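PDB 6EI3: proton-dependent oligopeptide transporter family protein from Xanthomonas campestris, which probably couples proton movement to the uptake of small peptides across the membrane, and is seen in an auto-inhibited state. Local coordinates for residues N10-R15 against Y145-F150; G151-S156 against N335-M340. All blocks are in the same frame, centred on the assembly; numbering follows the deposited sequence.

In the fold
Both contacts use helix 137-165, at successive turns. Contact 1 joins its residues 145-150 to helix 4-22. Contact 2 joins residues 151-156 to helix 334-357. Along the chain, contact 1 closes before contact 2 opens. Their centres are about 10 Å apart, each about 16 Å from the centre of the chain and on the same side of it. They also touch directly: N149 O meets P336 CB at 3.3 Å. In the major facilitator fold, the first helix pairing lies within the N-terminal bundle and the second bridges the two bundles. Helix 137-165 thus connects the ExxER motif with the bundle interface, which is expected to rearrange during transport.

Contact 1: residues N10-R15 against Y145-F150; sequences NEACER and YWIINF
The ExxER motif of POT transporters, here E11, E14 and R15, sits on helix 4-22, and its A12, E11 and R15 pack against I147 and I148. The two short helical segments run nearly parallel, at 24°, with axes 9.1 Å apart. A12 meets I147. The CG2 methyl of I147 lies 3.5 Å from A12 CA and also touches A12 CB. This branch is anti to the I147 backbone N.

The next residue, I148, meets two polar chains of the motif, E11 and R15. E11 OE2 comes 3.8 Å from I148 CD1, and I148 CG1 is equally near. The glutamate chain bends at chi2 (71°). The aliphatic part of R15 lies alongside I148, pointing the same way, with R15 CD 3.9 Å from I148 CG1. These are packing contacts: the carboxylate oxygen of E11 rests against methyl and methylene carbons, and R15 packs through its methylenes.

The head of R15 is held within its own helix. It grips E14 side-on in a two-nitrogen salt bridge: R15 NE reaches E14 OE1 at 2.8 Å. R15 NH2 reaches E14 OE2 at 2.8 Å and is almost straight, at 176°, using the syn lone pair. This paired grip should fix the rotation of the guanidinium. On the other helix, N149 ND2 bonds back to Y145 O at 2.8 Å and lies over one face of the Y145 ring, toward its rim. Y145 O also accepts from N149 N, on the opposite face of the carbonyl.

Y512 and Q514 belong to the C-terminal ENLYFQ sequence, apparently a protease-site remnant; Y512 touches E11 and I148, and Q514 NE2 bonds N149 OD1. E14 OE2 also bonds Y86 OH. Helix 168-188 packs on E14, helix 121-127 on E11, and helix 334-357 on Y145 and N149.

Contact 2: residues G151-S156 against N335-M340; sequences GSLFAS and NPLLVM. With 78M ((2S)-2,3-dihydroxypropyl(7Z)-pentadec-7-enoate), chain N; 78M ((2S)-2,3-dihydroxypropyl(7Z)-pentadec-7-enoate), chain K.
S152 and L153 of helix 137-165 pack on P336, near the start of helix 334-357. The segments run roughly antiparallel, at 150°, with axes 8.7 Å apart. S152 comes first. Its OG, anti to the backbone N (chi1 169°), lies 3.6 Å from P336 CG at one corner of the pyrrolidine ring. That same CG reaches past S152 to the L153 backbone, 3.5 Å from L153 N.

L153 carries most of the contact. Its CB touches P336 CG at 3.7 Å. Its CD1 meets both the CB of L337 and the CE of M340, where the methionine chain bends at chi3 (-63°). Its CD2 turns to a bound monoacylglycerol instead: L153 CD2 is 3.8 Å from C15 of 78M chain K. L337 CD2 touches the same C15, and L337 CD1 meets C13 of 78M chain N. Further on, S156 OG bonds N23 ND2.

Beside P336, N335 ND2 bonds E410 OE1 and T407 OG1 of helix 400-424. Contact is mainly carbon against carbon, with S152 OG and L153 N touching P336 CG by packing alone. Its fit depends on shape, and the lipid tail ends extend the same greasy surface.

Contact 1: residues N10-R15 against Y145-F150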
ATOM      1  N   ASN A  10       1.277  -4.648 -21.089  1.00 27.06           N
ATOM      2  CA  ASN A  10       0.166  -4.257 -20.230  1.00 25.49           C
ATOM      3  C   ASN A  10       0.697  -3.756 -18.882  1.00 29.81           C
ATOM      4  O   ASN A  10       0.255  -2.700 -18.424  1.00 28.60           O
ATOM      5  CB  ASN A  10      -0.789  -5.442 -20.043  1.00 23.16           C
ATOM      6  CG  ASN A  10      -1.823  -5.196 -18.974  1.00 37.40           C
ATOM      7  OD1 ASN A  10      -2.838  -4.513 -19.178  1.00 29.43           O
ATOM      8  ND2 ASN A  10      -1.523  -5.648 -17.783  1.00 25.39           N
ATOM      9  N   GLU A  11       1.657  -4.496 -18.262  1.00 27.18           N
ATOM     10  CA  GLU A  11       2.254  -4.112 -16.974  1.00 27.31           C
ATOM     11  C   GLU A  11       2.962  -2.745 -17.044  1.00 29.84           C
ATOM     12  O   GLU A  11       2.786  -1.919 -16.147  1.00 28.61           O
ATOM     13  CB  GLU A  11       3.225  -5.213 -16.464  1.00 29.30           C
ATOM     14  CG  GLU A  11       3.959  -4.891 -15.161  1.00 35.37           C
ATOM     15  CD  GLU A  11       3.162  -4.874 -13.864  1.00 49.65           C
ATOM     16  OE1 GLU A  11       1.942  -5.156 -13.889  1.00 41.94           O
ATOM     17  OE2 GLU A  11       3.776  -4.606 -12.809  1.00 41.87           O
ATOM     18  N   ALA A  12       3.760  -2.518 -18.098  1.00 26.57           N
ATOM     19  CA  ALA A  12       4.512  -1.264 -18.272  1.00 25.12           C
ATOM     20  C   ALA A  12       3.584  -0.067 -18.426  1.00 27.78           C
ATOM     21  O   ALA A  12       3.756   0.917 -17.721  1.00 25.77           O
ATOM     22  CB  ALA A  12       5.446  -1.369 -19.470  1.00 26.15           C
ATOM     23  N   CYS A  13       2.566  -0.168 -19.315  1.00 26.04           N
ATOM     24  CA  CYS A  13       1.632   0.943 -19.534  1.00 26.04           C
ATOM     25  C   CYS A  13       0.770   1.233 -18.327  1.00 29.39           C
ATOM     26  O   CYS A  13       0.627   2.408 -17.980  1.00 29.22           O
ATOM     27  CB  CYS A  13       0.795   0.726 -20.785  1.00 26.89           C
ATOM     28  SG  CYS A  13       1.768   0.576 -22.296  1.00 31.61           S
ATOM     29  N   GLU A  14       0.230   0.177 -17.658  1.00 24.23           N
ATOM     30  CA  GLU A  14      -0.614   0.365 -16.473  1.00 23.74           C
ATOM     31  C   GLU A  14       0.161   0.999 -15.307  1.00 26.48           C
ATOM     32  O   GLU A  14      -0.376   1.861 -14.633  1.00 25.27           O
ATOM     33  CB  GLU A  14      -1.306  -0.960 -16.048  1.00 25.10           C
ATOM     34  CG  GLU A  14      -2.242  -0.831 -14.841  1.00 31.47           C
ATOM     35  CD  GLU A  14      -1.597  -0.815 -13.465  1.00 38.36           C
ATOM     36  OE1 GLU A  14      -0.499  -1.388 -13.327  1.00 33.70           O
ATOM     37  OE2 GLU A  14      -2.165  -0.205 -12.530  1.00 34.61           O
ATOM     38  N   ARG A  15       1.402   0.567 -15.057  1.00 24.59           N
ATOM     39  CA  ARG A  15       2.197   1.112 -13.957  1.00 23.81           C
ATOM     40  C   ARG A  15       2.581   2.567 -14.210  1.00 28.02           C
ATOM     41  O   ARG A  15       2.518   3.380 -13.291  1.00 27.04           O
ATOM     42  CB  ARG A  15       3.448   0.243 -13.642  1.00 22.58           C
ATOM     43  CG  ARG A  15       3.135  -1.143 -13.000  1.00 30.46           C
ATOM     44  CD  ARG A  15       2.736  -1.099 -11.519  1.00 30.10           C
ATOM     45  NE  ARG A  15       1.328  -0.711 -11.373  1.00 32.20           N
ATOM     46  CZ  ARG A  15       0.775  -0.193 -10.283  1.00 40.20           C
ATOM     47  NH1 ARG A  15       1.499  -0.017  -9.181  1.00 31.74           N
ATOM     48  NH2 ARG A  15      -0.509   0.151 -10.283  1.00 25.02           N
ATOM     49  N   TYR A 145      10.280  -5.511 -11.775  1.00 31.88           N
ATOM     50  CA  TYR A 145      11.001  -4.605 -10.871  1.00 31.47           C
ATOM     51  C   TYR A 145      11.533  -3.382 -11.618  1.00 34.71           C
ATOM     52  O   TYR A 145      11.301  -2.247 -11.177  1.00 33.71           O
ATOM     53  CB  TYR A 145      12.143  -5.348 -10.156  1.00 32.33           C
ATOM     54  CG  TYR A 145      13.141  -4.453  -9.461  1.00 31.77           C
ATOM     55  CD1 TYR A 145      12.877  -3.931  -8.197  1.00 32.54           C
ATOM     56  CD2 TYR A 145      14.384  -4.191 -10.029  1.00 32.23           C
ATOM     57  CE1 TYR A 145      13.798  -3.113  -7.547  1.00 33.16           C
ATOM     58  CE2 TYR A 145      15.311  -3.373  -9.391  1.00 33.06           C
ATOM     59  CZ  TYR A 145      15.015  -2.841  -8.145  1.00 40.10           C
ATOM     60  OH  TYR A 145      15.931  -2.051  -7.497  1.00 41.20           O
ATOM     61  N   TRP A 146      12.222  -3.608 -12.757  1.00 30.63           N
ATOM     62  CA  TRP A 146      12.780  -2.515 -13.556  1.00 30.91           C
ATOM     63  C   TRP A 146      11.683  -1.670 -14.211  1.00 33.09           C
ATOM     64  O   TRP A 146      11.808  -0.447 -14.265  1.00 30.34           O
ATOM     65  CB  TRP A 146      13.801  -3.023 -14.588  1.00 30.31           C
ATOM     66  CG  TRP A 146      15.013  -3.660 -13.960  1.00 31.94           C
ATOM     67  CD1 TRP A 146      15.321  -4.993 -13.936  1.00 35.53           C
ATOM     68  CD2 TRP A 146      16.070  -2.990 -13.254  1.00 31.47           C
ATOM     69  NE1 TRP A 146      16.485  -5.198 -13.226  1.00 34.90           N
ATOM     70  CE2 TRP A 146      16.971  -3.985 -12.804  1.00 35.54           C
ATOM     71  CE3 TRP A 146      16.341  -1.641 -12.950  1.00 32.44           C
ATOM     72  CZ2 TRP A 146      18.137  -3.674 -12.096  1.00 34.75           C
ATOM     73  CZ3 TRP A 146      17.488  -1.335 -12.234  1.00 34.15           C
ATOM     74  CH2 TRP A 146      18.376  -2.344 -11.822  1.00 35.33           C
ATOM     75  N   ILE A 147      10.601  -2.326 -14.661  1.00 31.56           N
ATOM     76  CA  ILE A 147       9.447  -1.683 -15.301  1.00 32.13           C
ATOM     77  C   ILE A 147       8.703  -0.760 -14.318  1.00 35.64           C
ATOM     78  O   ILE A 147       8.346   0.360 -14.671  1.00 35.60           O
ATOM     79  CB  ILE A 147       8.519  -2.740 -15.953  1.00 35.22           C
ATOM     80  CG1 ILE A 147       9.145  -3.304 -17.252  1.00 36.07           C
ATOM     81  CG2 ILE A 147       7.133  -2.162 -16.211  1.00 36.48           C
ATOM     82  CD1 ILE A 147       8.661  -4.745 -17.641  1.00 33.03           C
ATOM     83  N   ILE A 148       8.463  -1.238 -13.103  1.00 33.03           N
ATOM     84  CA  ILE A 148       7.792  -0.453 -12.073  1.00 32.83           C
ATOM     85  C   ILE A 148       8.624   0.786 -11.732  1.00 34.93           C
ATOM     86  O   ILE A 148       8.090   1.893 -11.758  1.00 34.42           O
ATOM     87  CB  ILE A 148       7.454  -1.310 -10.828  1.00 37.00           C
ATOM     88  CG1 ILE A 148       6.412  -2.405 -11.185  1.00 38.69           C
ATOM     89  CG2 ILE A 148       6.935  -0.419  -9.668  1.00 39.42           C
ATOM     90  CD1 ILE A 148       6.288  -3.561 -10.178  1.00 45.75           C
ATOM     91  N   ASN A 149       9.930   0.613 -11.482  1.00 30.65           N
ATOM     92  CA  ASN A 149      10.786   1.722 -11.078  1.00 30.70           C
ATOM     93  C   ASN A 149      11.061   2.721 -12.182  1.00 35.78           C
ATOM     94  O   ASN A 149      10.940   3.916 -11.919  1.00 34.92           O
ATOM     95  CB  ASN A 149      12.063   1.231 -10.423  1.00 29.83           C
ATOM     96  CG  ASN A 149      11.764   0.671  -9.045  1.00 45.22           C
ATOM     97  OD1 ASN A 149      11.447   1.397  -8.101  1.00 39.52           O
ATOM     98  ND2 ASN A 149      11.737  -0.633  -8.927  1.00 34.12           N
ATOM     99  N   PHE A 150      11.386   2.267 -13.403  1.00 33.83           N
ATOM    100  CA  PHE A 150      11.597   3.203 -14.504  1.00 35.47           C
ATOM    101  C   PHE A 150      10.293   3.900 -14.916  1.00 38.80           C
ATOM    102  O   PHE A 150      10.318   5.099 -15.160  1.00 39.70           O
ATOM    103  CB  PHE A 150      12.327   2.569 -15.696  1.00 38.69           C
ATOM    104  CG  PHE A 150      13.823   2.534 -15.488  1.00 42.08           C
ATOM    105  CD1 PHE A 150      14.574   3.704 -15.515  1.00 47.01           C
ATOM    106  CD2 PHE A 150      14.477   1.338 -15.237  1.00 45.67           C
ATOM    107  CE1 PHE A 150      15.952   3.675 -15.309  1.00 49.22           C
ATOM    108  CE2 PHE A 150      15.860   1.307 -15.051  1.00 49.72           C
ATOM    109  CZ  PHE A 150      16.585   2.476 -15.072  1.00 48.69           C
TER

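Contact 2: residues G151-S156 against N335-M340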
ATOM      1  N   GLY A 151       9.176   3.176 -14.885  1.00 33.73           N
ATOM      2  CA  GLY A 151       7.856   3.728 -15.185  1.00 33.42           C
ATOM      3  C   GLY A 151       7.424   4.788 -14.178  1.00 37.03           C
ATOM      4  O   GLY A 151       6.918   5.839 -14.566  1.00 36.69           O
ATOM      5  N   SER A 152       7.652   4.527 -12.874  1.00 30.96           N
ATOM      6  CA  SER A 152       7.353   5.451 -11.784  1.00 29.90           C
ATOM      7  C   SER A 152       8.282   6.686 -11.874  1.00 32.87           C
ATOM      8  O   SER A 152       7.828   7.814 -11.685  1.00 32.35           O
ATOM      9  CB  SER A 152       7.534   4.752 -10.433  1.00 30.35           C
ATOM     10  OG  SER A 152       7.485   5.684  -9.366  1.00 44.71           O
ATOM     11  N   LEU A 153       9.575   6.465 -12.138  1.00 30.48           N
ATOM     12  CA  LEU A 153      10.548   7.553 -12.263  1.00 31.73           C
ATOM     13  C   LEU A 153      10.174   8.501 -13.409  1.00 36.31           C
ATOM     14  O   LEU A 153      10.125   9.717 -13.206  1.00 34.42           O
ATOM     15  CB  LEU A 153      11.973   6.989 -12.464  1.00 32.68           C
ATOM     16  CG  LEU A 153      13.161   7.895 -12.051  1.00 38.89           C
ATOM     17  CD1 LEU A 153      14.418   7.067 -11.849  1.00 40.63           C
ATOM     18  CD2 LEU A 153      13.481   8.897 -13.116  1.00 40.07           C
ATOM     19  N   PHE A 154       9.930   7.942 -14.611  1.00 34.65           N
ATOM     20  CA  PHE A 154       9.589   8.739 -15.793  1.00 36.30           C
ATOM     21  C   PHE A 154       8.240   9.434 -15.640  1.00 36.89           C
ATOM     22  O   PHE A 154       8.127  10.604 -16.000  1.00 36.09           O
ATOM     23  CB  PHE A 154       9.639   7.898 -17.089  1.00 40.11           C
ATOM     24  CG  PHE A 154      10.945   7.208 -17.406  1.00 44.39           C
ATOM     25  CD1 PHE A 154      12.163   7.791 -17.070  1.00 49.06           C
ATOM     26  CD2 PHE A 154      10.960   5.997 -18.097  1.00 49.32           C
ATOM     27  CE1 PHE A 154      13.369   7.141 -17.350  1.00 51.14           C
ATOM     28  CE2 PHE A 154      12.169   5.362 -18.404  1.00 53.09           C
ATOM     29  CZ  PHE A 154      13.364   5.936 -18.023  1.00 51.21           C
ATOM     30  N   ALA A 155       7.230   8.723 -15.080  1.00 32.02           N
ATOM     31  CA  ALA A 155       5.901   9.289 -14.829  1.00 30.53           C
ATOM     32  C   ALA A 155       6.007  10.494 -13.891  1.00 30.49           C
ATOM     33  O   ALA A 155       5.352  11.496 -14.130  1.00 28.22           O
ATOM     34  CB  ALA A 155       4.980   8.247 -14.230  1.00 30.46           C
ATOM     35  N   SER A 156       6.841  10.395 -12.839  1.00 25.24           N
ATOM     36  CA  SER A 156       7.045  11.470 -11.865  1.00 25.12           C
ATOM     37  C   SER A 156       7.787  12.654 -12.450  1.00 31.95           C
ATOM     38  O   SER A 156       7.605  13.767 -11.984  1.00 31.93           O
ATOM     39  CB  SER A 156       7.816  10.959 -10.656  1.00 27.71           C
ATOM     40  OG  SER A 156       7.012  10.062  -9.917  1.00 34.81           O
ATOM     41  N   ASN A 335      12.182   8.609  -5.282  1.00 24.74           N
ATOM     42  CA  ASN A 335      11.907   7.336  -4.650  1.00 23.95           C
ATOM     43  C   ASN A 335      12.331   6.131  -5.527  1.00 29.03           C
ATOM     44  O   ASN A 335      13.212   5.388  -5.074  1.00 28.76           O
ATOM     45  CB  ASN A 335      10.476   7.253  -4.180  1.00 21.03           C
ATOM     46  CG  ASN A 335      10.144   5.911  -3.614  1.00 34.39           C
ATOM     47  OD1 ASN A 335       9.317   5.194  -4.157  1.00 29.62           O
ATOM     48  ND2 ASN A 335      10.808   5.535  -2.525  1.00 28.55           N
ATOM     49  N   PRO A 336      11.822   5.947  -6.782  1.00 26.75           N
ATOM     50  CA  PRO A 336      12.285   4.805  -7.601  1.00 26.15           C
ATOM     51  C   PRO A 336      13.773   4.870  -7.956  1.00 32.49           C
ATOM     52  O   PRO A 336      14.406   3.816  -8.051  1.00 33.01           O
ATOM     53  CB  PRO A 336      11.389   4.872  -8.843  1.00 27.11           C
ATOM     54  CG  PRO A 336      10.974   6.316  -8.938  1.00 30.86           C
ATOM     55  CD  PRO A 336      10.764   6.702  -7.497  1.00 27.06           C
ATOM     56  N   LEU A 337      14.355   6.087  -8.099  1.00 29.87           N
ATOM     57  CA  LEU A 337      15.798   6.207  -8.351  1.00 30.06           C
ATOM     58  C   LEU A 337      16.565   5.624  -7.155  1.00 32.11           C
ATOM     59  O   LEU A 337      17.502   4.853  -7.338  1.00 31.04           O
ATOM     60  CB  LEU A 337      16.232   7.673  -8.582  1.00 31.08           C
ATOM     61  CG  LEU A 337      17.759   7.908  -8.637  1.00 39.06           C
ATOM     62  CD1 LEU A 337      18.377   7.294  -9.878  1.00 40.82           C
ATOM     63  CD2 LEU A 337      18.120   9.389  -8.526  1.00 43.76           C
ATOM     64  N   LEU A 338      16.149   6.001  -5.931  1.00 28.78           N
ATOM     65  CA  LEU A 338      16.806   5.548  -4.712  1.00 27.97           C
ATOM     66  C   LEU A 338      16.558   4.062  -4.427  1.00 31.32           C
ATOM     67  O   LEU A 338      17.435   3.400  -3.889  1.00 31.99           O
ATOM     68  CB  LEU A 338      16.451   6.446  -3.515  1.00 26.53           C
ATOM     69  CG  LEU A 338      17.116   7.812  -3.491  1.00 30.08           C
ATOM     70  CD1 LEU A 338      16.302   8.787  -2.657  1.00 29.53           C
ATOM     71  CD2 LEU A 338      18.558   7.726  -2.991  1.00 31.94           C
ATOM     72  N   VAL A 339      15.402   3.522  -4.821  1.00 27.75           N
ATOM     73  CA  VAL A 339      15.135   2.090  -4.665  1.00 26.94           C
ATOM     74  C   VAL A 339      16.178   1.342  -5.556  1.00 32.38           C
ATOM     75  O   VAL A 339      16.815   0.385  -5.104  1.00 32.85           O
ATOM     76  CB  VAL A 339      13.680   1.696  -5.072  1.00 29.43           C
ATOM     77  CG1 VAL A 339      13.536   0.173  -5.232  1.00 28.60           C
ATOM     78  CG2 VAL A 339      12.648   2.225  -4.079  1.00 28.16           C
ATOM     79  N   MET A 340      16.349   1.799  -6.810  1.00 28.87           N
ATOM     80  CA  MET A 340      17.267   1.158  -7.767  1.00 29.52           C
ATOM     81  C   MET A 340      18.712   1.259  -7.345  1.00 35.21           C
ATOM     82  O   MET A 340      19.472   0.353  -7.651  1.00 36.35           O
ATOM     83  CB  MET A 340      17.058   1.662  -9.203  1.00 31.25           C
ATOM     84  CG  MET A 340      15.755   1.159  -9.804  1.00 34.18           C
ATOM     85  SD  MET A 340      15.457   1.669 -11.513  1.00 38.47           S
ATOM     86  CE  MET A 340      15.358   3.473 -11.336  1.00 34.54           C
TER
HETATM   87  O21 78M N 613      25.741   1.842  -9.088  1.00114.30           O
HETATM   88  C20 78M N 613      26.849   0.953  -9.156  1.00116.04           C
HETATM   89  C18 78M N 613      27.192   0.630 -10.591  1.00117.12           C
HETATM   90  O19 78M N 613      26.104  -0.055 -11.219  1.00116.91           O
HETATM   91  C17 78M N 613      28.474  -0.161 -10.737  1.00118.17           C
HETATM   92  O2  78M N 613      28.208  -1.478 -10.196  1.00117.45           O
HETATM   93  C1  78M N 613      28.377  -2.544 -10.991  1.00116.67           C
HETATM   94  O1  78M N 613      28.743  -2.483 -12.136  1.00117.51           O
HETATM   95  C2  78M N 613      28.062  -3.821 -10.264  1.00114.10           C
HETATM   96  C3  78M N 613      26.590  -4.217 -10.320  1.00109.98           C
HETATM   97  C4  78M N 613      25.722  -3.463  -9.317  1.00105.92           C
HETATM   98  C5  78M N 613      24.228  -3.772  -9.383  1.00102.28           C
HETATM   99  C6  78M N 613      23.463  -3.111 -10.541  1.00 99.14           C
HETATM  100  C7  78M N 613      23.307  -1.623 -10.416  1.00 95.22           C
HETATM  101  C8  78M N 613      22.201  -0.979 -10.096  1.00 91.00           C
HETATM  102  C9  78M N 613      22.033   0.502  -9.985  1.00 87.42           C
HETATM  103  C10 78M N 613      20.886   1.000 -10.859  1.00 84.97           C
HETATM  104  C11 78M N 613      20.778   2.511 -10.950  1.00 84.10           C
HETATM  105  C12 78M N 613      19.641   2.999 -11.843  1.00 83.06           C
HETATM  106  C13 78M N 613      19.647   4.495 -12.133  1.00 83.73           C
HETATM  107  C15 78M N 613      20.741   6.426 -13.364  1.00 87.43           C
HETATM  108  C14 78M N 613      20.633   4.927 -13.214  1.00 86.50           C
HETATM  109  O21 78M K 610      20.696  24.195  -4.562  1.00 85.69           O
HETATM  110  C20 78M K 610      21.284  24.212  -5.853  1.00 85.57           C
HETATM  111  C18 78M K 610      20.623  23.199  -6.758  1.00 83.92           C
HETATM  112  O19 78M K 610      20.755  21.883  -6.207  1.00 83.11           O
HETATM  113  C17 78M K 610      21.163  23.235  -8.171  1.00 83.47           C
HETATM  114  O2  78M K 610      20.197  22.455  -8.916  1.00 81.02           O
HETATM  115  C1  78M K 610      19.535  23.035  -9.927  1.00 78.00           C
HETATM  116  O1  78M K 610      19.829  24.096 -10.412  1.00 79.81           O
HETATM  117  C2  78M K 610      18.355  22.210 -10.343  1.00 71.93           C
HETATM  118  C3  78M K 610      17.184  22.396  -9.393  1.00 66.89           C
HETATM  119  C4  78M K 610      16.082  21.375  -9.599  1.00 63.84           C
HETATM  120  C5  78M K 610      15.283  21.078  -8.335  1.00 62.46           C
HETATM  121  C6  78M K 610      16.020  20.227  -7.292  1.00 63.73           C
HETATM  122  C7  78M K 610      16.213  18.829  -7.776  1.00 65.71           C
HETATM  123  C8  78M K 610      16.490  17.764  -7.059  1.00 66.79           C
HETATM  124  C9  78M K 610      16.657  16.381  -7.603  1.00 68.81           C
HETATM  125  C10 78M K 610      15.309  15.665  -7.769  1.00 71.15           C
HETATM  126  C11 78M K 610      14.659  15.766  -9.149  1.00 72.51           C
HETATM  127  C12 78M K 610      15.170  14.775 -10.187  1.00 74.54           C
HETATM  128  C13 78M K 610      14.878  13.315  -9.869  1.00 75.71           C
HETATM  129  C15 78M K 610      15.297  10.900 -10.422  1.00 78.07           C
HETATM  130  C14 78M K 610      15.606  12.333 -10.765  1.00 77.54           C